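Local coordinates for protein dTDP-4-dehydrorhamnose 3,5-epimerase (Sulfolobus tokodaii, PDB 2B9U) that probably catalyses the epimerization at C3' and C5' of dTDP-4-dehydro-6-deoxyglucose, giving dTDP-4-dehydro-beta-L-rhamnose on the pathway to dTDP-L-rhamnose, at residues 74-80 with 123-129. Residues are numbered along the deposited sequence; the frame is centred on the assembly and turned at random.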
ATOM      1  N   PHE A  74       2.812   1.843   7.495  1.00 19.13           N
ATOM      2  CA  PHE A  74       1.604   2.641   7.304  1.00 19.27           C
ATOM      3  C   PHE A  74       0.418   1.836   7.854  1.00 19.08           C
ATOM      4  O   PHE A  74       0.357   0.607   7.687  1.00 19.10           O
ATOM      5  CB  PHE A  74       1.476   3.016   5.807  1.00 19.14           C
ATOM      6  CG  PHE A  74       0.183   3.712   5.436  1.00 20.25           C
ATOM      7  CD1 PHE A  74      -0.176   4.927   6.019  1.00 20.07           C
ATOM      8  CD2 PHE A  74      -0.664   3.153   4.479  1.00 19.43           C
ATOM      9  CE1 PHE A  74      -1.367   5.573   5.662  1.00 19.47           C
ATOM     10  CE2 PHE A  74      -1.855   3.792   4.120  1.00 19.51           C
ATOM     11  CZ  PHE A  74      -2.213   4.998   4.719  1.00 18.36           C
ATOM     12  N   VAL A  75      -0.479   2.524   8.555  1.00 18.80           N
ATOM     13  CA  VAL A  75      -1.630   1.917   9.239  1.00 18.51           C
ATOM     14  C   VAL A  75      -2.965   2.508   8.761  1.00 18.68           C
ATOM     15  O   VAL A  75      -3.490   3.453   9.373  1.00 19.41           O
ATOM     16  CB  VAL A  75      -1.496   2.029  10.794  1.00 18.97           C
ATOM     17  CG1 VAL A  75      -2.630   1.268  11.503  1.00 18.00           C
ATOM     18  CG2 VAL A  75      -0.115   1.502  11.240  1.00 18.23           C
ATOM     19  N   PRO A  76      -3.496   1.991   7.638  1.00 19.02           N
ATOM     20  CA  PRO A  76      -4.809   2.441   7.144  1.00 19.63           C
ATOM     21  C   PRO A  76      -6.022   2.077   8.021  1.00 19.42           C
ATOM     22  O   PRO A  76      -7.072   2.703   7.865  1.00 19.20           O
ATOM     23  CB  PRO A  76      -4.912   1.791   5.746  1.00 19.08           C
ATOM     24  CG  PRO A  76      -3.974   0.652   5.799  1.00 18.24           C
ATOM     25  CD  PRO A  76      -2.865   1.026   6.716  1.00 18.42           C
ATOM     26  N   LYS A  77      -5.901   1.076   8.897  1.00 19.97           N
ATOM     27  CA  LYS A  77      -6.976   0.753   9.847  1.00 20.42           C
ATOM     28  C   LYS A  77      -6.391   0.357  11.205  1.00 20.41           C
ATOM     29  O   LYS A  77      -5.437  -0.382  11.263  1.00 19.26           O
ATOM     30  CB  LYS A  77      -7.892  -0.351   9.304  1.00 21.22           C
ATOM     31  CG  LYS A  77      -9.158  -0.632  10.153  1.00 23.42           C
ATOM     32  CD  LYS A  77     -10.092  -1.618   9.440  1.00 28.23           C
ATOM     33  CE  LYS A  77     -11.539  -1.563  10.000  1.00 28.43           C
ATOM     34  NZ  LYS A  77     -11.603  -2.063  11.423  1.00 31.26           N
ATOM     35  N   GLY A  78      -6.962   0.880  12.288  1.00 21.09           N
ATOM     36  CA  GLY A  78      -6.512   0.567  13.645  1.00 22.08           C
ATOM     37  C   GLY A  78      -5.424   1.490  14.180  1.00 22.64           C
ATOM     38  O   GLY A  78      -5.265   2.640  13.719  1.00 22.20           O
ATOM     39  N   ARG A  79      -4.660   0.955  15.127  1.00 22.48           N
ATOM     40  CA  ARG A  79      -3.702   1.710  15.932  1.00 23.48           C
ATOM     41  C   ARG A  79      -2.607   0.743  16.313  1.00 23.31           C
ATOM     42  O   ARG A  79      -2.890  -0.335  16.863  1.00 23.26           O
ATOM     43  CB  ARG A  79      -4.338   2.183  17.252  1.00 23.92           C
ATOM     44  CG  ARG A  79      -5.378   3.281  17.196  1.00 26.77           C
ATOM     45  CD  ARG A  79      -5.865   3.602  18.627  1.00 33.24           C
ATOM     46  NE  ARG A  79      -4.808   4.146  19.497  1.00 37.44           N
ATOM     47  CZ  ARG A  79      -4.707   3.957  20.818  1.00 37.90           C
ATOM     48  NH1 ARG A  79      -5.573   3.188  21.477  1.00 37.56           N
ATOM     49  NH2 ARG A  79      -3.699   4.522  21.485  1.00 38.10           N
ATOM     50  N   ILE A  80      -1.356   1.106  16.036  1.00 22.95           N
ATOM     51  CA  ILE A  80      -0.234   0.288  16.496  1.00 22.96           C
ATOM     52  C   ILE A  80       0.788   1.140  17.261  1.00 23.12           C
ATOM     53  O   ILE A  80       0.885   2.345  17.033  1.00 23.43           O
ATOM     54  CB  ILE A  80       0.475  -0.468  15.325  1.00 22.70           C
ATOM     55  CG1 ILE A  80       1.297   0.509  14.457  1.00 22.75           C
ATOM     56  CG2 ILE A  80      -0.534  -1.277  14.514  1.00 21.71           C
ATOM     57  CD1 ILE A  80       2.255  -0.182  13.466  1.00 23.31           C
ATOM     58  N   LEU A 123      -2.761  -2.030  18.976  1.00 25.00           N
ATOM     59  CA  LEU A 123      -3.480  -1.410  20.080  1.00 25.98           C
ATOM     60  C   LEU A 123      -4.986  -1.651  19.926  1.00 26.61           C
ATOM     61  O   LEU A 123      -5.746  -1.676  20.893  1.00 26.95           O
ATOM     62  CB  LEU A 123      -3.138   0.100  20.161  1.00 26.10           C
ATOM     63  CG  LEU A 123      -1.647   0.438  20.321  1.00 25.15           C
ATOM     64  CD1 LEU A 123      -1.406   1.929  20.391  1.00 25.51           C
ATOM     65  CD2 LEU A 123      -1.002  -0.240  21.545  1.00 25.87           C
ATOM     66  N   GLU A 124      -5.379  -1.828  18.673  1.00 26.76           N
ATOM     67  CA  GLU A 124      -6.706  -2.194  18.239  1.00 26.94           C
ATOM     68  C   GLU A 124      -6.422  -3.226  17.162  1.00 25.79           C
ATOM     69  O   GLU A 124      -5.263  -3.387  16.743  1.00 25.96           O
ATOM     70  CB  GLU A 124      -7.396  -0.999  17.548  1.00 27.41           C
ATOM     71  CG  GLU A 124      -7.837   0.147  18.423  1.00 30.74           C
ATOM     72  CD  GLU A 124      -8.466   1.298  17.621  1.00 35.72           C
ATOM     73  OE1 GLU A 124      -8.931   1.093  16.464  1.00 36.26           O
ATOM     74  OE2 GLU A 124      -8.487   2.431  18.157  1.00 40.01           O
ATOM     75  N   ASP A 125      -7.470  -3.886  16.685  1.00 25.35           N
ATOM     76  CA  ASP A 125      -7.411  -4.682  15.454  1.00 24.49           C
ATOM     77  C   ASP A 125      -6.909  -3.750  14.373  1.00 23.14           C
ATOM     78  O   ASP A 125      -7.511  -2.692  14.159  1.00 23.29           O
ATOM     79  CB  ASP A 125      -8.805  -5.191  15.064  1.00 24.79           C
ATOM     80  CG  ASP A 125      -9.237  -6.427  15.847  1.00 26.15           C
ATOM     81  OD1 ASP A 125      -8.579  -6.797  16.841  1.00 26.01           O
ATOM     82  OD2 ASP A 125     -10.259  -7.034  15.448  1.00 26.21           O
ATOM     83  N   SER A 126      -5.807  -4.124  13.719  1.00 21.30           N
ATOM     84  CA  SER A 126      -5.083  -3.223  12.806  1.00 20.19           C
ATOM     85  C   SER A 126      -4.613  -3.855  11.495  1.00 19.81           C
ATOM     86  O   SER A 126      -4.144  -5.002  11.470  1.00 19.16           O
ATOM     87  CB  SER A 126      -3.833  -2.652  13.487  1.00 20.12           C
ATOM     88  OG  SER A 126      -4.166  -1.894  14.620  1.00 18.48           O
ATOM     89  N   ILE A 127      -4.717  -3.066  10.433  1.00 19.34           N
ATOM     90  CA  ILE A 127      -4.095  -3.366   9.150  1.00 19.81           C
ATOM     91  C   ILE A 127      -2.849  -2.523   8.999  1.00 20.10           C
ATOM     92  O   ILE A 127      -2.895  -1.268   9.012  1.00 20.47           O
ATOM     93  CB  ILE A 127      -5.044  -3.094   7.960  1.00 19.88           C
ATOM     94  CG1 ILE A 127      -6.280  -3.999   8.044  1.00 20.55           C
ATOM     95  CG2 ILE A 127      -4.324  -3.317   6.627  1.00 18.86           C
ATOM     96  CD1 ILE A 127      -7.474  -3.451   7.297  1.00 21.55           C
ATOM     97  N   VAL A 128      -1.738  -3.224   8.842  1.00 19.21           N
ATOM     98  CA  VAL A 128      -0.456  -2.600   8.624  1.00 19.16           C
ATOM     99  C   VAL A 128      -0.010  -2.930   7.203  1.00 19.32           C
ATOM    100  O   VAL A 128      -0.129  -4.081   6.754  1.00 19.78           O
ATOM    101  CB  VAL A 128       0.567  -3.082   9.703  1.00 18.64           C
ATOM    102  CG1 VAL A 128       1.965  -2.535   9.470  1.00 19.22           C
ATOM    103  CG2 VAL A 128       0.075  -2.686  11.077  1.00 18.19           C
ATOM    104  N   ILE A 129       0.460  -1.901   6.507  1.00 18.93           N
ATOM    105  CA  ILE A 129       1.105  -2.010   5.200  1.00 19.50           C
ATOM    106  C   ILE A 129       2.587  -1.743   5.383  1.00 19.18           C
ATOM    107  O   ILE A 129       2.987  -0.785   6.059  1.00 18.35           O
ATOM    108  CB  ILE A 129       0.530  -0.984   4.180  1.00 18.84           C
ATOM    109  CG1 ILE A 129      -0.997  -1.062   4.143  1.00 22.11           C
ATOM    110  CG2 ILE A 129       1.166  -1.162   2.778  1.00 20.07           C
ATOM    111  CD1 ILE A 129      -1.601  -1.976   3.137  1.00 22.71           C
TER
HETATM  112  O   HOH W   1      -8.172   2.583  21.033  1.00 41.68           O
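How two antiparallel segments of one chain can pass together from one sheet of a sandwich to the other is well illustrated by residues 74-80 and 123-129. At the start the pairing is regular: Phe74 N reaches Ile129 O at 3.0 Å, and Ile129 N reaches Phe74 O at 2.8 Å. A beta bulge then inserts one extra residue into 74-80, and the chain turns its corner at Pro76, whose ring becomes the bump of the contact. Its CD packs 3.8 Å from Ile129 CG1, and its CG lies 4.1 Å from Ile127 CG2, so the proline fills the hollow between the two isoleucines; Met49 of the second subunit also packs on Pro76. Pairing resumes where Ile127 N donates to Lys77 O (2.9 Å). Gly78 provides the next hollow: a CB there would clash with Ser126 OG. That hydroxyl, which donates to Glu124 O, sits instead 3.5 Å from Gly78 CA and accepts from Arg79 N (2.9 Å). Inside, Ile80 CG2 meets Val128 CG2 at 3.8 Å, with Phe120 against both. Leu123 CD1 covers one face of the Arg79 guanidinium, which is salt-bridged to Glu101, while a water links Arg79 NH1 to Glu124 OE2. Strands 70-75 and 126-133 belong to one sheet and 79-86 and 116-122 to the other, a paired crossing characteristic of the flattened jelly-roll barrel of RmlC-type cupins.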